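Local atomic coordinates of aminotransferase, class I and II (Erwinia tasmaniensis, PDB entry 5Z0Q), a protein that belongs to the class I and II aminotransferases, a family of pyridoxal-5'-phosphate-dependent enzymes, and binds that cofactor. Residues D298-H310 against F365-L378. Numbering follows the deposited sequence.
Sequences DYLRANRDMLAQH and FNFGCPRQLLEEAL
Arg371, in the first turn of helix 371-378, lays its side chain across helix 298-310 among Tyr299, Ala302, Asn303 and Met306, a knob in a four-residue hole. Followed outward, CB lies beside Tyr299 OH, and CG and CD run past the methyl of Met306, with Met306 CE 3.5 Å from Arg371 CD. The chain then bends at chi3, and NE comes to 3.2 Å from Asn303 OD1, the amide and guanidinium planes being almost perpendicular. At the tip, NH2 touches Ala302 CB and lies over the rim of one Tyr299 ring face. Arg371 CZ is 4.4 Å from the centroid of that ring, an off-centre cation-pi contact with the two planes 43° apart.

The same tyrosine also engages the backbone: Arg371 N donates to Tyr299 OH (N-H...O angle 157°), and the hydroxyl thus meets the backbone just after the N-cap Pro370 while the ring lies against the guanidinium. Asn303 ND2 adds two weak bonds to the preceding turn, a bent one to Cys369 O and a straighter but longer one, 3.4 Å, to Phe367 O.

Farther along, packing is mainly apolar. Leu307 places CD1 over the centre of the Phe365 ring, 3.6 Å from its centroid, while its CD2 meets Phe367 CD2. Arg304 CA lies over one face of the Phe367 ring, offset toward its rim, and Leu378 CB stands 3.9 Å from the centroid of the His310 ring.

The two helical segments run nearly parallel, 10° apart. Their axes approach to 10.7 Å, and Phe365 and Phe367 point toward helix 298-310 from the chain that precedes helix 371-378. This chain leads out of strand 362-364; Phe365 also meets Phe351 of strand 349-353, and Ala377 rests on strand 36-38, joining helices 290-313 and 371-385 to the five-stranded mixed sheet.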
loop_
_atom_site.group_PDB
_atom_site.type_symbol
_atom_site.label_atom_id
_atom_site.label_comp_id
_atom_site.label_asym_id
_atom_site.label_seq_id
_atom_site.Cartn_x
_atom_site.Cartn_y
_atom_site.Cartn_z
ATOM N N ASP A 298 30.309 6.316 5.742
ATOM C CA ASP A 298 31.537 7.097 5.640
ATOM C C ASP A 298 31.341 8.308 4.738
ATOM O O ASP A 298 31.836 9.402 5.035
ATOM C CB ASP A 298 32.677 6.221 5.123
ATOM C CG ASP A 298 32.959 5.032 6.024
ATOM O OD1 ASP A 298 32.658 5.115 7.234
ATOM O OD2 ASP A 298 33.482 4.015 5.522
ATOM N N TYR A 299 30.613 8.133 3.635
ATOM C CA TYR A 299 30.355 9.248 2.731
ATOM C C TYR A 299 29.442 10.282 3.378
ATOM O O TYR A 299 29.651 11.490 3.218
ATOM C CB TYR A 299 29.745 8.730 1.430
ATOM C CG TYR A 299 29.783 9.718 0.284
ATOM C CD1 TYR A 299 30.890 9.799 -0.549
ATOM C CD2 TYR A 299 28.708 10.559 0.031
ATOM C CE1 TYR A 299 30.930 10.694 -1.599
ATOM C CE2 TYR A 299 28.739 11.460 -1.019
ATOM C CZ TYR A 299 29.853 11.521 -1.831
ATOM O OH TYR A 299 29.893 12.413 -2.877
ATOM N N LEU A 300 28.429 9.827 4.121
ATOM C CA LEU A 300 27.508 10.758 4.764
ATOM C C LEU A 300 28.157 11.472 5.941
ATOM O O LEU A 300 27.832 12.634 6.210
ATOM C CB LEU A 300 26.245 10.027 5.216
ATOM C CG LEU A 300 25.268 9.631 4.106
ATOM C CD1 LEU A 300 24.047 8.932 4.681
ATOM C CD2 LEU A 300 24.859 10.847 3.290
ATOM N N ARG A 301 29.068 10.807 6.656
ATOM C CA ARG A 301 29.766 11.480 7.746
ATOM C C ARG A 301 30.671 12.585 7.217
ATOM O O ARG A 301 30.753 13.666 7.813
ATOM C CB ARG A 301 30.572 10.476 8.572
ATOM C CG ARG A 301 31.481 11.138 9.601
ATOM C CD ARG A 301 32.127 10.135 10.547
ATOM N NE ARG A 301 32.666 8.972 9.848
ATOM C CZ ARG A 301 32.211 7.732 10.008
ATOM N NH1 ARG A 301 31.216 7.492 10.852
ATOM N NH2 ARG A 301 32.758 6.730 9.332
ATOM N N ALA A 302 31.349 12.337 6.094
ATOM C CA ALA A 302 32.164 13.380 5.483
ATOM C C ALA A 302 31.301 14.541 5.006
ATOM O O ALA A 302 31.678 15.709 5.156
ATOM C CB ALA A 302 32.980 12.801 4.327
ATOM N N ASN A 303 30.133 14.239 4.430
ATOM C CA ASN A 303 29.201 15.295 4.048
ATOM C C ASN A 303 28.651 16.012 5.273
ATOM O O ASN A 303 28.465 17.235 5.253
ATOM C CB ASN A 303 28.060 14.714 3.211
ATOM C CG ASN A 303 28.464 14.442 1.776
ATOM O OD1 ASN A 303 29.649 14.399 1.447
ATOM N ND2 ASN A 303 27.475 14.255 0.909
ATOM N N ARG A 304 28.387 15.268 6.349
ATOM C CA ARG A 304 27.847 15.874 7.561
ATOM C C ARG A 304 28.855 16.823 8.199
ATOM O O ARG A 304 28.503 17.937 8.605
ATOM C CB ARG A 304 27.439 14.787 8.553
ATOM C CG ARG A 304 26.880 15.321 9.856
ATOM C CD ARG A 304 26.987 14.284 10.959
ATOM N NE ARG A 304 28.376 14.022 11.329
ATOM C CZ ARG A 304 28.748 13.208 12.313
ATOM N NH1 ARG A 304 27.835 12.571 13.032
ATOM N NH2 ARG A 304 30.034 13.032 12.577
ATOM N N ASP A 305 30.117 16.393 8.302
ATOM C CA ASP A 305 31.135 17.226 8.934
ATOM C C ASP A 305 31.372 18.512 8.155
ATOM O O ASP A 305 31.671 19.553 8.751
ATOM C CB ASP A 305 32.440 16.442 9.078
ATOM C CG ASP A 305 32.314 15.271 10.034
ATOM O OD1 ASP A 305 31.217 15.077 10.599
ATOM O OD2 ASP A 305 33.312 14.547 10.222
ATOM N N MET A 306 31.241 18.465 6.828
ATOM C CA MET A 306 31.414 19.673 6.029
ATOM C C MET A 306 30.265 20.648 6.251
ATOM O O MET A 306 30.488 21.852 6.424
ATOM C CB MET A 306 31.532 19.309 4.550
ATOM C CG MET A 306 31.973 20.457 3.661
ATOM S SD MET A 306 31.931 19.998 1.920
ATOM C CE MET A 306 32.693 18.382 2.001
ATOM N N LEU A 307 29.027 20.144 6.250
ATOM C CA LEU A 307 27.876 21.006 6.494
ATOM C C LEU A 307 27.907 21.586 7.901
ATOM O O LEU A 307 27.577 22.761 8.104
ATOM C CB LEU A 307 26.582 20.223 6.266
ATOM C CG LEU A 307 25.269 20.907 6.657
ATOM C CD1 LEU A 307 24.964 22.075 5.737
ATOM C CD2 LEU A 307 24.125 19.907 6.652
ATOM N N ALA A 308 28.310 20.780 8.887
ATOM C CA ALA A 308 28.327 21.246 10.270
ATOM C C ALA A 308 29.351 22.357 10.464
ATOM O O ALA A 308 29.052 23.389 11.077
ATOM C CB ALA A 308 28.614 20.078 11.216
ATOM N N GLN A 309 30.566 22.167 9.947
ATOM C CA GLN A 309 31.587 23.200 10.074
ATOM C C GLN A 309 31.232 24.446 9.271
ATOM O O GLN A 309 31.584 25.562 9.672
ATOM C CB GLN A 309 32.945 22.648 9.636
ATOM C CG GLN A 309 34.078 23.660 9.676
ATOM C CD GLN A 309 35.441 23.020 9.492
ATOM O OE1 GLN A 309 36.373 23.648 8.988
ATOM N NE2 GLN A 309 35.566 21.764 9.907
ATOM N N HIS A 310 30.522 24.284 8.154
ATOM C CA HIS A 310 30.180 25.430 7.319
ATOM C C HIS A 310 29.058 26.263 7.928
ATOM O O HIS A 310 29.093 27.498 7.864
ATOM C CB HIS A 310 29.785 24.963 5.919
ATOM C CG HIS A 310 29.638 26.078 4.933
ATOM N ND1 HIS A 310 30.697 26.557 4.192
ATOM C CD2 HIS A 310 28.562 26.817 4.576
ATOM C CE1 HIS A 310 30.277 27.540 3.415
ATOM N NE2 HIS A 310 28.985 27.717 3.630
ATOM N N PHE A 365 18.013 20.264 6.423
ATOM C CA PHE A 365 18.997 20.180 5.351
ATOM C C PHE A 365 19.226 18.715 4.997
ATOM O O PHE A 365 19.613 17.917 5.857
ATOM C CB PHE A 365 20.309 20.842 5.775
ATOM C CG PHE A 365 21.225 21.182 4.631
ATOM C CD1 PHE A 365 21.847 20.185 3.897
ATOM C CD2 PHE A 365 21.484 22.502 4.305
ATOM C CE1 PHE A 365 22.691 20.497 2.852
ATOM C CE2 PHE A 365 22.331 22.818 3.261
ATOM C CZ PHE A 365 22.934 21.815 2.535
ATOM N N ASN A 366 18.998 18.367 3.734
ATOM C CA ASN A 366 19.225 17.012 3.239
ATOM C C ASN A 366 20.586 16.988 2.551
ATOM O O ASN A 366 20.720 17.416 1.402
ATOM C CB ASN A 366 18.108 16.585 2.292
ATOM C CG ASN A 366 18.168 15.108 1.936
ATOM O OD1 ASN A 366 19.221 14.473 2.018
ATOM N ND2 ASN A 366 17.030 14.553 1.535
ATOM N N PHE A 367 21.602 16.489 3.255
ATOM C CA PHE A 367 22.923 16.310 2.673
ATOM C C PHE A 367 23.157 14.878 2.202
ATOM O O PHE A 367 24.310 14.452 2.073
ATOM C CB PHE A 367 24.013 16.746 3.658
ATOM C CG PHE A 367 23.985 16.025 4.978
ATOM C CD1 PHE A 367 24.700 14.852 5.161
ATOM C CD2 PHE A 367 23.270 16.539 6.047
ATOM C CE1 PHE A 367 24.686 14.195 6.378
ATOM C CE2 PHE A 367 23.255 15.889 7.269
ATOM C CZ PHE A 367 23.964 14.716 7.434
ATOM N N GLY A 368 22.086 14.131 1.944
ATOM C CA GLY A 368 22.198 12.822 1.332
ATOM C C GLY A 368 22.284 12.932 -0.176
ATOM O O GLY A 368 21.301 12.704 -0.887
ATOM N N CYS A 369 23.465 13.287 -0.673
ATOM C CA CYS A 369 23.669 13.595 -2.079
ATOM C C CYS A 369 25.164 13.551 -2.362
ATOM O O CYS A 369 25.971 13.549 -1.425
ATOM C CB CYS A 369 23.086 14.975 -2.430
ATOM S SG CYS A 369 23.751 16.323 -1.435
ATOM N N PRO A 370 25.565 13.494 -3.635
ATOM C CA PRO A 370 26.997 13.555 -3.947
ATOM C C PRO A 370 27.617 14.846 -3.435
ATOM O O PRO A 370 26.975 15.898 -3.394
ATOM C CB PRO A 370 27.036 13.477 -5.479
ATOM C CG PRO A 370 25.646 13.803 -5.925
ATOM C CD PRO A 370 24.757 13.280 -4.847
ATOM N N ARG A 371 28.888 14.748 -3.036
ATOM C CA ARG A 371 29.559 15.868 -2.383
ATOM C C ARG A 371 29.647 17.088 -3.290
ATOM O O ARG A 371 29.657 18.225 -2.802
ATOM C CB ARG A 371 30.952 15.436 -1.921
ATOM C CG ARG A 371 31.677 16.462 -1.070
ATOM C CD ARG A 371 32.950 15.884 -0.469
ATOM N NE ARG A 371 32.675 14.751 0.411
ATOM C CZ ARG A 371 33.020 13.495 0.144
ATOM N NH1 ARG A 371 33.667 13.208 -0.979
ATOM N NH2 ARG A 371 32.726 12.526 1.000
ATOM N N GLN A 372 29.707 16.880 -4.608
ATOM C CA GLN A 372 29.748 18.011 -5.528
ATOM C C GLN A 372 28.479 18.850 -5.425
ATOM O O GLN A 372 28.528 20.082 -5.520
ATOM C CB GLN A 372 29.953 17.518 -6.959
ATOM C CG GLN A 372 30.169 18.627 -7.974
ATOM C CD GLN A 372 30.195 18.115 -9.400
ATOM O OE1 GLN A 372 29.252 18.326 -10.164
ATOM N NE2 GLN A 372 31.278 17.440 -9.768
ATOM N N LEU A 373 27.330 18.199 -5.225
ATOM C CA LEU A 373 26.085 18.939 -5.057
ATOM C C LEU A 373 26.012 19.609 -3.690
ATOM O O LEU A 373 25.374 20.658 -3.548
ATOM C CB LEU A 373 24.888 18.009 -5.263
ATOM C CG LEU A 373 23.501 18.654 -5.223
ATOM C CD1 LEU A 373 23.398 19.772 -6.251
ATOM C CD2 LEU A 373 22.413 17.614 -5.446
ATOM N N LEU A 374 26.658 19.025 -2.678
ATOM C CA LEU A 374 26.671 19.651 -1.360
ATOM C C LEU A 374 27.505 20.926 -1.364
ATOM O O LEU A 374 27.131 21.920 -0.731
ATOM C CB LEU A 374 27.197 18.670 -0.313
ATOM C CG LEU A 374 27.256 19.206 1.119
ATOM C CD1 LEU A 374 25.865 19.569 1.609
ATOM C CD2 LEU A 374 27.910 18.202 2.053
ATOM N N GLU A 375 28.641 20.913 -2.068
ATOM C CA GLU A 375 29.481 22.105 -2.145
ATOM C C GLU A 375 28.746 23.255 -2.821
ATOM O O GLU A 375 28.857 24.410 -2.394
ATOM C CB GLU A 375 30.779 21.784 -2.886
ATOM C CG GLU A 375 31.667 20.776 -2.178
ATOM C CD GLU A 375 32.826 20.314 -3.041
ATOM O OE1 GLU A 375 32.822 20.615 -4.253
ATOM O OE2 GLU A 375 33.740 19.649 -2.508
ATOM N N GLU A 376 27.985 22.958 -3.879
ATOM C CA GLU A 376 27.190 23.996 -4.525
ATOM C C GLU A 376 26.104 24.526 -3.599
ATOM O O GLU A 376 25.769 25.714 -3.654
ATOM C CB GLU A 376 26.571 23.459 -5.816
ATOM C CG GLU A 376 27.587 23.033 -6.862
ATOM C CD GLU A 376 26.938 22.477 -8.115
ATOM O OE1 GLU A 376 25.691 22.403 -8.159
ATOM O OE2 GLU A 376 27.676 22.115 -9.055
ATOM N N ALA A 377 25.545 23.665 -2.744
ATOM C CA ALA A 377 24.547 24.121 -1.783
ATOM C C ALA A 377 25.174 25.007 -0.715
ATOM O O ALA A 377 24.597 26.033 -0.334
ATOM C CB ALA A 377 23.850 22.922 -1.145
ATOM N N LEU A 378 26.355 24.629 -0.222
ATOM C CA LEU A 378 27.022 25.429 0.799
ATOM C C LEU A 378 27.430 26.797 0.269
ATOM O O LEU A 378 27.399 27.783 1.014
ATOM C CB LEU A 378 28.241 24.683 1.337
ATOM C CG LEU A 378 27.931 23.419 2.138
ATOM C CD1 LEU A 378 29.209 22.757 2.625
ATOM C CD2 LEU A 378 27.021 23.758 3.304
#